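Local atomic coordinates of glycosylation Associate Protein 2 (Streptococcus agalactiae serotype V, PDB entry 6OYC), a protein that probably works with its partners Gap1 and Gap3 in the glycosylation and accessory Sec secretion of a streptococcal surface glycoprotein. Residues Phe122-Phe127 / Glu233-Gly238; Leu118-Tyr123 / Asp183-Leu188; Asn177-Ser182 / Leu257-Gly262; Leu206-Asp209 / Asp213-Ala216; Trp219-Glu224 / Gln228-Glu233. One frame throughout, in Å; residues are numbered along the deposited sequence.

Interaction 1: Phe122-Phe127 / Glu233-Gly238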
# COMPACT_ATOMS: atom_id res chain seq x y z
N PHE B 122 8.12 -18.37 1.07
CA PHE B 122 6.87 -19.08 0.80
C PHE B 122 6.12 -19.34 2.10
O PHE B 122 4.94 -18.97 2.26
CB PHE B 122 7.16 -20.40 0.07
CG PHE B 122 7.50 -20.26 -1.39
CD1 PHE B 122 7.46 -19.02 -2.02
CD2 PHE B 122 7.83 -21.39 -2.14
CE1 PHE B 122 7.76 -18.90 -3.40
CE2 PHE B 122 8.14 -21.29 -3.51
CZ PHE B 122 8.11 -20.05 -4.13
N TYR B 123 6.81 -19.96 3.07
CA TYR B 123 6.17 -20.39 4.31
C TYR B 123 5.47 -19.24 5.02
O TYR B 123 4.38 -19.42 5.57
CB TYR B 123 7.21 -21.02 5.23
CG TYR B 123 6.61 -21.85 6.34
CD1 TYR B 123 5.65 -22.82 6.06
CD2 TYR B 123 6.99 -21.67 7.67
CE1 TYR B 123 5.10 -23.59 7.05
CE2 TYR B 123 6.43 -22.45 8.68
CZ TYR B 123 5.48 -23.40 8.35
OH TYR B 123 4.90 -24.18 9.31
N LYS B 124 6.05 -18.05 5.02
CA LYS B 124 5.50 -16.99 5.86
C LYS B 124 5.05 -15.78 5.07
O LYS B 124 4.60 -14.80 5.68
CB LYS B 124 6.52 -16.60 6.94
CG LYS B 124 6.71 -17.74 7.98
CD LYS B 124 7.17 -17.23 9.34
CE LYS B 124 7.33 -18.39 10.33
NZ LYS B 124 7.90 -17.93 11.66
N GLY B 125 5.09 -15.83 3.73
CA GLY B 125 4.82 -14.65 2.93
C GLY B 125 3.70 -14.77 1.92
O GLY B 125 3.47 -13.82 1.16
N LEU B 126 2.99 -15.90 1.89
CA LEU B 126 1.99 -16.18 0.85
C LEU B 126 0.57 -16.15 1.40
O LEU B 126 -0.35 -16.66 0.76
CB LEU B 126 2.29 -17.52 0.17
CG LEU B 126 3.56 -17.59 -0.71
CD1 LEU B 126 3.86 -19.00 -1.26
CD2 LEU B 126 3.46 -16.59 -1.85
N PHE B 127 0.37 -15.56 2.57
CA PHE B 127 -0.96 -15.50 3.16
C PHE B 127 -1.87 -14.58 2.33
O PHE B 127 -1.41 -13.68 1.62
CB PHE B 127 -0.89 -15.00 4.62
CG PHE B 127 -0.20 -13.65 4.78
CD1 PHE B 127 1.18 -13.57 4.95
CD2 PHE B 127 -0.93 -12.46 4.74
CE1 PHE B 127 1.82 -12.34 5.09
CE2 PHE B 127 -0.30 -11.21 4.87
CZ PHE B 127 1.08 -11.16 5.04
N GLU B 233 10.60 -12.46 12.51
CA GLU B 233 9.95 -13.72 12.24
C GLU B 233 10.43 -14.71 13.28
O GLU B 233 11.63 -14.83 13.52
CB GLU B 233 10.31 -14.16 10.82
CG GLU B 233 9.89 -15.50 10.45
CD GLU B 233 10.95 -16.54 10.69
OE1 GLU B 233 12.03 -16.49 10.08
OE2 GLU B 233 10.64 -17.46 11.48
N SER B 234 9.49 -15.40 13.91
CA SER B 234 9.84 -16.47 14.84
C SER B 234 8.68 -17.44 14.90
O SER B 234 7.53 -17.08 14.63
CB SER B 234 10.13 -15.92 16.25
OG SER B 234 10.12 -16.97 17.20
N ASP B 235 8.97 -18.68 15.28
CA ASP B 235 7.88 -19.63 15.39
C ASP B 235 7.17 -19.57 16.73
O ASP B 235 6.20 -20.31 16.94
CB ASP B 235 8.36 -21.04 15.09
CG ASP B 235 8.82 -21.20 13.63
OD1 ASP B 235 9.70 -22.05 13.37
OD2 ASP B 235 8.29 -20.48 12.74
N ILE B 236 7.57 -18.66 17.61
CA ILE B 236 6.87 -18.42 18.86
C ILE B 236 5.83 -17.33 18.65
O ILE B 236 6.12 -16.28 18.07
CB ILE B 236 7.86 -18.01 19.96
CG1 ILE B 236 8.77 -19.19 20.31
CG2 ILE B 236 7.11 -17.52 21.17
CD1 ILE B 236 10.21 -18.78 20.64
N SER B 237 4.62 -17.58 19.12
CA SER B 237 3.55 -16.60 19.06
C SER B 237 3.45 -15.82 20.39
O SER B 237 3.63 -16.39 21.47
CB SER B 237 2.24 -17.33 18.77
OG SER B 237 1.23 -16.44 18.36
N GLY B 238 3.17 -14.53 20.29
CA GLY B 238 3.00 -13.70 21.48
C GLY B 238 2.70 -12.25 21.20
O GLY B 238 1.92 -11.93 20.29
O HOH W 1 6.61 -15.35 12.37
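K124 and E233 mark the closest backbone approach, with their CA atoms 8.4 Å apart: the last turn of helix 115-125 faces an irregular loop, 233-238, across a gap that one long lysine side chain has to span. The loop bends at an ST turn, in which S234 OG accepts from I236 N at 3.1 Å. With CG anti to its carbonyl carbon (chi1 -69°) and the chain extended from there on, K124 reaches straight across and ends between two carboxylates. Its NZ lies 2.8 Å from E233 OE2 and equally 2.8 Å from D235 OD2, making two salt bridges. Both oxygens are met on their anti sides and somewhat out of the carboxylate planes, by 26° for E233. S234 O, 3.1 Å from NZ, and a water that also accepts from S234 N are further partners; NZ thus has more acceptors than hydrogens and must share some, in keeping with the weak bond to S234 O. Nearer the helix, K124 CD packs on E233 CG at 3.4 Å, where the two chains cross at about a right angle. E233 OE2 is shared with R120, one turn back on the same helix. Y185 packs against the stems of both K124 and E233. This cluster of two basic and two acidic side chains probably keeps K124 and E233 charged, tying helix to loop mainly by electrostatics.

Interaction 2: Leu118-Tyr123 / Asp183-Leu188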
# COMPACT_ATOMS: atom_id res chain seq x y z
N LEU B 118 13.99 -18.76 -0.06
CA LEU B 118 12.73 -18.79 -0.80
C LEU B 118 11.71 -19.68 -0.12
O LEU B 118 10.53 -19.35 -0.06
CB LEU B 118 12.97 -19.25 -2.24
CG LEU B 118 11.68 -19.18 -3.09
CD1 LEU B 118 11.16 -17.74 -3.13
CD2 LEU B 118 11.89 -19.74 -4.50
N ILE B 119 12.16 -20.83 0.40
CA ILE B 119 11.25 -21.70 1.14
C ILE B 119 10.65 -20.94 2.33
O ILE B 119 9.44 -20.99 2.57
CB ILE B 119 11.99 -22.97 1.59
CG1 ILE B 119 12.29 -23.83 0.36
CG2 ILE B 119 11.19 -23.72 2.69
CD1 ILE B 119 13.46 -24.73 0.54
N ARG B 120 11.50 -20.24 3.09
CA ARG B 120 11.02 -19.48 4.24
C ARG B 120 10.04 -18.39 3.82
O ARG B 120 9.02 -18.17 4.48
CB ARG B 120 12.22 -18.88 4.99
CG ARG B 120 11.94 -18.44 6.41
CD ARG B 120 11.60 -19.65 7.27
NE ARG B 120 11.44 -19.35 8.69
CZ ARG B 120 10.95 -20.23 9.57
NH1 ARG B 120 10.56 -21.43 9.16
NH2 ARG B 120 10.83 -19.90 10.85
N GLN B 121 10.34 -17.70 2.72
CA GLN B 121 9.45 -16.66 2.20
C GLN B 121 8.10 -17.23 1.77
O GLN B 121 7.05 -16.64 2.04
CB GLN B 121 10.10 -15.93 1.03
CG GLN B 121 11.31 -15.09 1.39
CD GLN B 121 12.02 -14.55 0.14
OE1 GLN B 121 12.33 -15.30 -0.79
NE2 GLN B 121 12.25 -13.26 0.11
N PHE B 122 8.12 -18.37 1.07
CA PHE B 122 6.87 -19.08 0.80
C PHE B 122 6.12 -19.34 2.10
O PHE B 122 4.94 -18.97 2.26
CB PHE B 122 7.16 -20.40 0.07
CG PHE B 122 7.50 -20.26 -1.39
CD1 PHE B 122 7.46 -19.02 -2.02
CD2 PHE B 122 7.83 -21.39 -2.14
CE1 PHE B 122 7.76 -18.90 -3.40
CE2 PHE B 122 8.14 -21.29 -3.51
CZ PHE B 122 8.11 -20.05 -4.13
N TYR B 123 6.81 -19.96 3.07
CA TYR B 123 6.17 -20.39 4.31
C TYR B 123 5.47 -19.24 5.02
O TYR B 123 4.38 -19.42 5.57
CB TYR B 123 7.21 -21.02 5.23
CG TYR B 123 6.61 -21.85 6.34
CD1 TYR B 123 5.65 -22.82 6.06
CD2 TYR B 123 6.99 -21.67 7.67
CE1 TYR B 123 5.10 -23.59 7.05
CE2 TYR B 123 6.43 -22.45 8.68
CZ TYR B 123 5.48 -23.40 8.35
OH TYR B 123 4.90 -24.18 9.31
N ASP B 183 3.08 -17.07 12.03
CA ASP B 183 2.75 -17.57 10.70
C ASP B 183 3.18 -16.67 9.55
O ASP B 183 3.22 -17.15 8.41
CB ASP B 183 1.25 -17.83 10.59
CG ASP B 183 0.80 -18.88 11.57
OD1 ASP B 183 1.46 -19.94 11.69
OD2 ASP B 183 -0.21 -18.64 12.23
N PHE B 184 3.52 -15.40 9.80
CA PHE B 184 4.04 -14.52 8.77
C PHE B 184 5.11 -13.62 9.37
O PHE B 184 5.38 -13.67 10.58
CB PHE B 184 2.92 -13.70 8.10
CG PHE B 184 1.88 -13.16 9.06
CD1 PHE B 184 2.14 -12.06 9.85
CD2 PHE B 184 0.62 -13.76 9.14
CE1 PHE B 184 1.16 -11.55 10.72
CE2 PHE B 184 -0.34 -13.27 10.00
CZ PHE B 184 -0.07 -12.16 10.79
N TYR B 185 5.73 -12.81 8.53
CA TYR B 185 6.69 -11.82 9.01
C TYR B 185 5.95 -10.71 9.74
O TYR B 185 4.81 -10.36 9.39
CB TYR B 185 7.49 -11.24 7.85
CG TYR B 185 8.35 -12.25 7.16
CD1 TYR B 185 7.83 -13.04 6.12
CD2 TYR B 185 9.66 -12.46 7.56
CE1 TYR B 185 8.62 -13.99 5.49
CE2 TYR B 185 10.45 -13.41 6.96
CZ TYR B 185 9.93 -14.18 5.92
OH TYR B 185 10.73 -15.10 5.30
N ASN B 186 6.59 -10.18 10.77
CA ASN B 186 6.05 -9.07 11.54
C ASN B 186 6.88 -7.85 11.21
O ASN B 186 8.05 -7.77 11.58
CB ASN B 186 6.07 -9.37 13.03
CG ASN B 186 5.24 -10.59 13.37
OD1 ASN B 186 4.04 -10.49 13.61
ND2 ASN B 186 5.88 -11.77 13.35
N GLU B 187 6.26 -6.91 10.49
CA GLU B 187 6.94 -5.72 10.03
C GLU B 187 6.76 -4.60 11.04
O GLU B 187 5.66 -4.40 11.56
CB GLU B 187 6.40 -5.29 8.67
CG GLU B 187 6.98 -6.07 7.52
CD GLU B 187 6.53 -5.57 6.14
OE1 GLU B 187 5.59 -4.75 6.05
OE2 GLU B 187 7.13 -6.02 5.14
N LEU B 188 7.83 -3.87 11.28
CA LEU B 188 7.79 -2.64 12.05
C LEU B 188 8.47 -1.56 11.23
O LEU B 188 9.46 -1.83 10.56
CB LEU B 188 8.52 -2.83 13.40
CG LEU B 188 7.99 -3.97 14.26
CD1 LEU B 188 8.94 -4.29 15.41
CD2 LEU B 188 6.62 -3.62 14.80
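Y123 O and D183 O, 3.8 Å apart, are two carbonyl oxygens that K5 NZ bonds at once, so a lysine from outside bridges the backbones of helix and loop. The rest of the contact is packing round the hydroxyl of Y185. Y185 OH lies 3.6 Å from R120 O and 3.7 Å from Q121 N, both too long to count as hydrogen bonds, so it rests against a peptide group of the helix. The flanking side chains close in with their methylenes: R120 CG comes to 3.7 Å from Y185 OH and Q121 CG to 4.0 Å from it. Around the tyrosine ring, Q121 CA sits at the edge near the ring plane. CG of Y185 lies anti to its carbonyl carbon (chi1 -64°), which sends the ring out from the strand to the helix. The R120 guanidinium stands almost upright to that ring, the planes 86° apart, and is drawn off to E233; the Q121 amide donates to G264 O and accepts from a bound glycerol. The contact thus joins the flank of helix 115-125, whose other sides lie on strands 6-11 and 26-31, to the first residues of strand 185-195, which runs between strands 230-232 and 251-262.

Interaction 3: Asn177-Ser182 / Leu257-Gly262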
# COMPACT_ATOMS: atom_id res chain seq x y z
N ASN B 177 1.09 -3.50 23.70
CA ASN B 177 1.80 -4.58 23.04
C ASN B 177 1.30 -4.76 21.62
O ASN B 177 0.15 -4.47 21.29
CB ASN B 177 1.66 -5.88 23.83
CG ASN B 177 2.21 -5.74 25.25
OD1 ASN B 177 1.47 -5.83 26.23
ND2 ASN B 177 3.51 -5.48 25.35
N ILE B 178 2.19 -5.26 20.77
CA ILE B 178 1.95 -5.47 19.35
C ILE B 178 1.79 -6.97 19.12
O ILE B 178 2.73 -7.72 19.40
CB ILE B 178 3.09 -4.92 18.50
CG1 ILE B 178 3.29 -3.44 18.80
CG2 ILE B 178 2.79 -5.12 17.04
CD1 ILE B 178 4.48 -2.84 18.08
N PRO B 179 0.65 -7.43 18.62
CA PRO B 179 0.49 -8.86 18.31
C PRO B 179 1.60 -9.34 17.39
O PRO B 179 1.91 -8.71 16.38
CB PRO B 179 -0.88 -8.92 17.62
CG PRO B 179 -1.59 -7.66 18.04
CD PRO B 179 -0.51 -6.63 18.18
N PHE B 180 2.20 -10.46 17.75
CA PHE B 180 3.29 -11.04 16.99
C PHE B 180 2.86 -12.42 16.54
O PHE B 180 2.55 -13.28 17.36
CB PHE B 180 4.56 -11.12 17.85
CG PHE B 180 5.76 -11.64 17.12
CD1 PHE B 180 5.95 -13.00 16.95
CD2 PHE B 180 6.70 -10.75 16.61
CE1 PHE B 180 7.06 -13.48 16.28
CE2 PHE B 180 7.82 -11.22 15.95
CZ PHE B 180 8.00 -12.59 15.79
N SER B 181 2.85 -12.63 15.23
CA SER B 181 2.39 -13.89 14.67
C SER B 181 3.57 -14.82 14.41
O SER B 181 4.68 -14.40 14.08
CB SER B 181 1.64 -13.63 13.36
OG SER B 181 1.36 -14.85 12.67
N SER B 182 3.31 -16.11 14.57
CA SER B 182 4.29 -17.11 14.18
C SER B 182 4.11 -17.55 12.72
O SER B 182 4.95 -18.30 12.21
CB SER B 182 4.19 -18.33 15.10
OG SER B 182 2.84 -18.71 15.26
N LEU B 257 4.61 4.70 14.80
CA LEU B 257 5.26 3.40 14.64
C LEU B 257 4.29 2.48 13.92
O LEU B 257 3.22 2.15 14.46
CB LEU B 257 5.67 2.83 16.00
CG LEU B 257 6.00 1.34 16.04
CD1 LEU B 257 7.24 1.05 15.20
CD2 LEU B 257 6.20 0.85 17.48
N HIS B 258 4.64 2.08 12.69
CA HIS B 258 3.81 1.20 11.88
C HIS B 258 4.13 -0.24 12.19
O HIS B 258 5.31 -0.61 12.31
CB HIS B 258 4.04 1.43 10.39
CG HIS B 258 3.78 2.83 9.94
ND1 HIS B 258 2.59 3.20 9.35
CD2 HIS B 258 4.55 3.93 9.96
CE1 HIS B 258 2.64 4.48 9.04
NE2 HIS B 258 3.83 4.95 9.39
N ARG B 259 3.09 -1.08 12.23
CA ARG B 259 3.29 -2.52 12.27
C ARG B 259 2.39 -3.18 11.23
O ARG B 259 1.22 -2.81 11.09
CB ARG B 259 3.01 -3.08 13.67
CG ARG B 259 1.56 -2.96 14.15
CD ARG B 259 0.91 -4.30 14.00
NE ARG B 259 -0.37 -4.36 14.69
CZ ARG B 259 -1.26 -5.33 14.53
NH1 ARG B 259 -1.00 -6.34 13.70
NH2 ARG B 259 -2.39 -5.31 15.20
N ARG B 260 2.94 -4.14 10.49
CA ARG B 260 2.28 -4.70 9.31
C ARG B 260 2.47 -6.21 9.25
O ARG B 260 3.49 -6.75 9.68
CB ARG B 260 2.83 -4.07 8.01
CG ARG B 260 2.51 -2.58 7.88
CD ARG B 260 3.36 -1.86 6.82
NE ARG B 260 3.14 -0.41 6.91
CZ ARG B 260 4.07 0.50 6.67
NH1 ARG B 260 5.29 0.12 6.30
NH2 ARG B 260 3.78 1.79 6.77
N ASN B 261 1.46 -6.90 8.69
CA ASN B 261 1.67 -8.27 8.26
C ASN B 261 2.62 -8.25 7.06
O ASN B 261 2.31 -7.64 6.03
CB ASN B 261 0.35 -8.94 7.87
CG ASN B 261 -0.63 -9.10 9.05
OD1 ASN B 261 -0.35 -8.72 10.20
ND2 ASN B 261 -1.80 -9.65 8.74
N GLY B 262 3.79 -8.87 7.21
CA GLY B 262 4.84 -8.77 6.23
C GLY B 262 5.08 -10.05 5.45
O GLY B 262 4.73 -11.15 5.89
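I178 lies against the stem of R259, and this is the tight half of the contact. I178 CG2 rests 3.7 Å from R259 CD and 3.8 Å from R259 CG, the two side chains sliding past each other in opposite directions. Deeper in, I178 CD1 meets L257 CD2 at 4.1 Å, and L188 and L135 pack around the same isoleucine. Towards solvent the character changes. There P179, an exposed residue, lies over one face of the R259 guanidinium: P179 CD is 3.8 Å from R259 NH2 and sits near the rim of the group, the proline and arginine crossing at about a right angle. What brings the guanidinium there is a doubly bent side chain, with CG wedged between backbone N and carbonyl carbon (chi1 66°) and a second bend at chi2 (102°), so the chain swings out across the strands and its apolar stem covers I178. The guanidinium bonds outside the pair: R259 NH2 to a bound glycerol, with a long, weak ion pair to E133. The two strands run nearly the same way, 22° apart, with their axes 8.9 Å from each other at closest approach. Strand 168-180 belongs to one antiparallel sheet and strand 251-262 to another, and face-to-face packing of this kind at a small angle is characteristic of a beta sandwich.

Interaction 4: Leu206-Asp209 / Asp213-Ala216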
# COMPACT_ATOMS: atom_id res chain seq x y z
N LEU B 206 9.79 -10.10 22.85
CA LEU B 206 8.68 -10.98 22.51
C LEU B 206 8.18 -11.71 23.77
O LEU B 206 8.85 -12.62 24.28
CB LEU B 206 9.10 -11.98 21.44
CG LEU B 206 8.06 -13.03 21.02
CD1 LEU B 206 6.75 -12.37 20.59
CD2 LEU B 206 8.66 -13.90 19.90
N ILE B 207 7.01 -11.32 24.26
CA ILE B 207 6.37 -11.96 25.40
C ILE B 207 5.53 -13.14 24.89
O ILE B 207 4.63 -12.94 24.07
CB ILE B 207 5.49 -10.96 26.19
CG1 ILE B 207 6.34 -9.78 26.69
CG2 ILE B 207 4.75 -11.65 27.35
CD1 ILE B 207 5.65 -8.42 26.58
N VAL B 208 5.83 -14.35 25.37
CA VAL B 208 5.16 -15.55 24.85
C VAL B 208 3.67 -15.48 25.11
O VAL B 208 3.22 -15.09 26.19
CB VAL B 208 5.74 -16.83 25.48
CG1 VAL B 208 4.91 -18.06 25.06
CG2 VAL B 208 7.18 -17.00 25.11
N ASP B 209 2.90 -15.91 24.12
CA ASP B 209 1.46 -15.89 24.23
C ASP B 209 0.97 -16.55 25.51
O ASP B 209 1.41 -17.64 25.87
CB ASP B 209 0.86 -16.59 23.02
CG ASP B 209 -0.30 -15.84 22.47
OD1 ASP B 209 -1.19 -15.45 23.27
OD2 ASP B 209 -0.28 -15.62 21.24
N ASP B 213 5.05 -12.88 31.68
CA ASP B 213 6.27 -12.12 31.41
C ASP B 213 7.39 -13.01 30.89
O ASP B 213 8.55 -12.81 31.24
CB ASP B 213 6.76 -11.40 32.69
CG ASP B 213 7.01 -12.38 33.85
OD1 ASP B 213 6.91 -13.62 33.67
OD2 ASP B 213 7.31 -11.88 34.97
N ASP B 214 7.07 -14.01 30.07
CA ASP B 214 8.08 -14.90 29.52
C ASP B 214 8.61 -14.24 28.24
O ASP B 214 7.94 -14.25 27.20
CB ASP B 214 7.50 -16.29 29.27
CG ASP B 214 8.51 -17.28 28.68
OD1 ASP B 214 9.72 -16.98 28.64
OD2 ASP B 214 8.10 -18.38 28.25
N ILE B 215 9.78 -13.60 28.33
CA ILE B 215 10.44 -13.00 27.17
C ILE B 215 11.16 -14.13 26.43
O ILE B 215 12.24 -14.55 26.84
CB ILE B 215 11.44 -11.91 27.57
CG1 ILE B 215 10.87 -10.92 28.61
CG2 ILE B 215 12.01 -11.22 26.33
CD1 ILE B 215 9.55 -10.31 28.25
N ALA B 216 10.57 -14.62 25.33
CA ALA B 216 11.24 -15.69 24.59
C ALA B 216 12.34 -15.18 23.68
O ALA B 216 13.22 -15.96 23.29
CB ALA B 216 10.25 -16.49 23.75
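Backbone bonds come first: A216 N donates to L206 O and V208 N to D214 O, each at 2.8 Å between the named atoms. The V208 bond is the straighter, with 166° at its hydrogen against 142° for the other. Between them I207 and I215 form an antiparallel non-hydrogen-bonded pair, their CA atoms 4.6 Å apart. CA-H...O contacts reinforce the same two carbonyls: I215 CA approaches L206 O and I207 CA approaches D214 O, both at 3.3 Å, so each oxygen receives an N-H and a C-H. Apolar contacts occupy the two faces. On one, I207 CG1 touches I215 CD1 at 3.6 Å. On the other, V208 CG2 presses on A216 CB at 3.4 Å and also lies beside the carboxylate of D214. V208 chi1 of 173° turns CG1 anti to the backbone N and leaves CG2, beside that N, to meet A216. At the turn, S211 OG bonds to both V208 O and D214 N. Together these contacts close the end of the beta hairpin 198-208/215-222. Strand 215-222 is the outermost of its sheet in this chain; strand 198-208 has strand 238-247 on its other side, and I236 packs on L206, V208 and A216.

Interaction 5: Trp219-Glu224 / Gln228-Glu233; sequences WYFEKE and QLISLE. With SO4 (sulfate ion), chain P.
W219 and F221 meet L232 and I230 inside a beta arch: the chain leaves one sheet of the sandwich after strand 215-222, turns, and enters the other as strand 230-232. The strands run antiparallel at 172°, their axes 10.2 Å apart at closest approach, a spacing filled by side chains. L232, with CG anti to its carbonyl carbon (chi1 -58°), brings both methyls to the indole. CD2 sits squarely over the five-membered ring of W219, 3.7 Å from its centroid and only 5° off the normal, a CH-pi contact; CD1 lies 3.8 Å from W219 CE3. I230 CG2 makes a second CH-pi contact, 4.0 Å from the centre of the F221 ring, while L232 CD2 fills the corner between the two aromatic rings. At the indole edge, W219 NE1 donates to O3 of a sulfate ion at 3.1 Å, probably from the crystallisation liquor. Near the bend, Q228 NE2 donates to E224 OE1 at 3.0 Å, on its syn side but well out of the carboxylate plane, with E224 OE1 lying in the plane of the Q228 amide. Strand 215-222 pairs with strand 198-208 in its sheet and strand 230-232 with strand 185-195 in the other, while F180 of strand 168-180 packs on L232.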
# COMPACT_ATOMS: atom_id res chain seq x y z
N TRP B 219 15.13 -8.48 20.21
CA TRP B 219 15.96 -7.87 19.18
C TRP B 219 16.28 -6.42 19.56
O TRP B 219 15.59 -5.80 20.38
CB TRP B 219 15.25 -7.85 17.82
CG TRP B 219 14.69 -9.15 17.31
CD1 TRP B 219 15.25 -9.95 16.35
CD2 TRP B 219 13.44 -9.77 17.66
NE1 TRP B 219 14.44 -11.02 16.10
CE2 TRP B 219 13.32 -10.93 16.88
CE3 TRP B 219 12.43 -9.45 18.57
CZ2 TRP B 219 12.21 -11.80 16.99
CZ3 TRP B 219 11.33 -10.30 18.67
CH2 TRP B 219 11.23 -11.47 17.88
N TYR B 220 17.31 -5.87 18.91
CA TYR B 220 17.61 -4.45 19.04
C TYR B 220 17.93 -3.88 17.67
O TYR B 220 18.42 -4.59 16.78
CB TYR B 220 18.77 -4.18 20.01
CG TYR B 220 20.10 -4.55 19.39
CD1 TYR B 220 20.54 -5.88 19.40
CD2 TYR B 220 20.89 -3.60 18.76
CE1 TYR B 220 21.74 -6.24 18.80
CE2 TYR B 220 22.10 -3.96 18.15
CZ TYR B 220 22.51 -5.28 18.18
OH TYR B 220 23.71 -5.66 17.59
N PHE B 221 17.66 -2.59 17.50
CA PHE B 221 17.96 -1.91 16.24
C PHE B 221 18.32 -0.47 16.57
O PHE B 221 17.64 0.19 17.36
CB PHE B 221 16.76 -1.98 15.27
CG PHE B 221 16.38 -3.38 14.90
CD1 PHE B 221 17.07 -4.06 13.91
CD2 PHE B 221 15.36 -4.04 15.59
CE1 PHE B 221 16.75 -5.38 13.60
CE2 PHE B 221 15.04 -5.34 15.29
CZ PHE B 221 15.72 -6.02 14.29
N GLU B 222 19.39 0.02 15.97
CA GLU B 222 19.85 1.37 16.24
C GLU B 222 20.18 2.06 14.93
O GLU B 222 20.23 1.42 13.87
CB GLU B 222 21.06 1.37 17.17
CG GLU B 222 22.18 0.51 16.69
CD GLU B 222 23.14 0.13 17.79
OE1 GLU B 222 22.79 -0.73 18.63
OE2 GLU B 222 24.24 0.70 17.83
N LYS B 223 20.42 3.37 15.03
CA LYS B 223 20.76 4.30 13.95
C LYS B 223 20.19 3.94 12.59
O LYS B 223 19.00 4.14 12.35
CB LYS B 223 22.29 4.47 13.83
CG LYS B 223 23.07 3.92 15.00
CD LYS B 223 24.52 4.37 14.99
CE LYS B 223 25.29 3.61 16.03
NZ LYS B 223 25.76 2.30 15.48
N GLU B 224 21.03 3.42 11.69
CA GLU B 224 20.62 3.27 10.29
C GLU B 224 19.54 2.21 10.14
O GLU B 224 18.67 2.34 9.26
CB GLU B 224 21.83 2.95 9.41
CG GLU B 224 21.50 2.57 7.94
CD GLU B 224 20.67 3.62 7.17
OE1 GLU B 224 20.04 3.24 6.16
OE2 GLU B 224 20.65 4.82 7.56
N GLN B 228 15.13 1.87 8.26
CA GLN B 228 14.70 0.83 7.35
C GLN B 228 13.54 0.05 7.95
O GLN B 228 13.34 0.03 9.17
CB GLN B 228 15.85 -0.14 7.02
CG GLN B 228 17.04 0.52 6.32
CD GLN B 228 16.62 1.41 5.16
OE1 GLN B 228 15.63 1.13 4.46
NE2 GLN B 228 17.36 2.50 4.95
N LEU B 229 12.80 -0.60 7.07
CA LEU B 229 11.84 -1.60 7.51
C LEU B 229 12.51 -2.64 8.41
O LEU B 229 13.64 -3.06 8.19
CB LEU B 229 11.23 -2.26 6.28
CG LEU B 229 9.77 -2.68 6.40
CD1 LEU B 229 8.88 -1.45 6.58
CD2 LEU B 229 9.38 -3.46 5.15
N ILE B 230 11.80 -3.04 9.46
CA ILE B 230 12.24 -4.12 10.33
C ILE B 230 11.32 -5.30 10.10
O ILE B 230 10.09 -5.15 10.12
CB ILE B 230 12.23 -3.68 11.80
CG1 ILE B 230 13.23 -2.55 12.03
CG2 ILE B 230 12.50 -4.86 12.73
CD1 ILE B 230 13.12 -1.93 13.43
N SER B 231 11.89 -6.48 9.87
CA SER B 231 11.11 -7.65 9.50
C SER B 231 11.48 -8.78 10.45
O SER B 231 12.59 -9.33 10.35
CB SER B 231 11.33 -8.05 8.04
OG SER B 231 10.57 -9.20 7.71
N LEU B 232 10.56 -9.12 11.34
CA LEU B 232 10.79 -10.07 12.42
C LEU B 232 9.99 -11.34 12.20
O LEU B 232 8.82 -11.29 11.83
CB LEU B 232 10.39 -9.49 13.77
CG LEU B 232 11.11 -8.20 14.15
CD1 LEU B 232 10.74 -7.79 15.58
CD2 LEU B 232 12.59 -8.46 14.00
N GLU B 233 10.60 -12.46 12.51
CA GLU B 233 9.95 -13.72 12.24
C GLU B 233 10.43 -14.71 13.28
O GLU B 233 11.63 -14.83 13.52
CB GLU B 233 10.31 -14.16 10.82
CG GLU B 233 9.89 -15.50 10.45
CD GLU B 233 10.95 -16.54 10.69
OE1 GLU B 233 12.03 -16.49 10.08
OE2 GLU B 233 10.64 -17.46 11.48
S SO4 P . 16.55 -13.63 14.43
O1 SO4 P . 16.96 -12.23 14.50
O2 SO4 P . 17.32 -14.38 15.42
O3 SO4 P . 15.11 -13.70 14.70
O4 SO4 P . 16.83 -14.13 13.08

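How the interactions relate
Interactions 1 and 2 share helix 115-125 and have centres 5 Å apart, R120 of the latter joining the acidic pair of the former. Interactions 2 and 3 meet in one sheet, where Y185 O lies 2.8 Å from G262 N and E187 N 2.9 Å from R260 O. The loop 233-238 continues from the arch of interaction 5 and is bonded to the hairpin of interaction 4, S237 O lying 2.8 Å from D209 N. F180 touches both L206 and W219, connecting interactions 3, 4 and 5 across the sandwich. The sulfate bound at W219 in interaction 5 also lies about 6 Å from the S234 side chain of interaction 1. None of the five includes residues of a possible Ser-His-Asp triad in the hydrolase-like part.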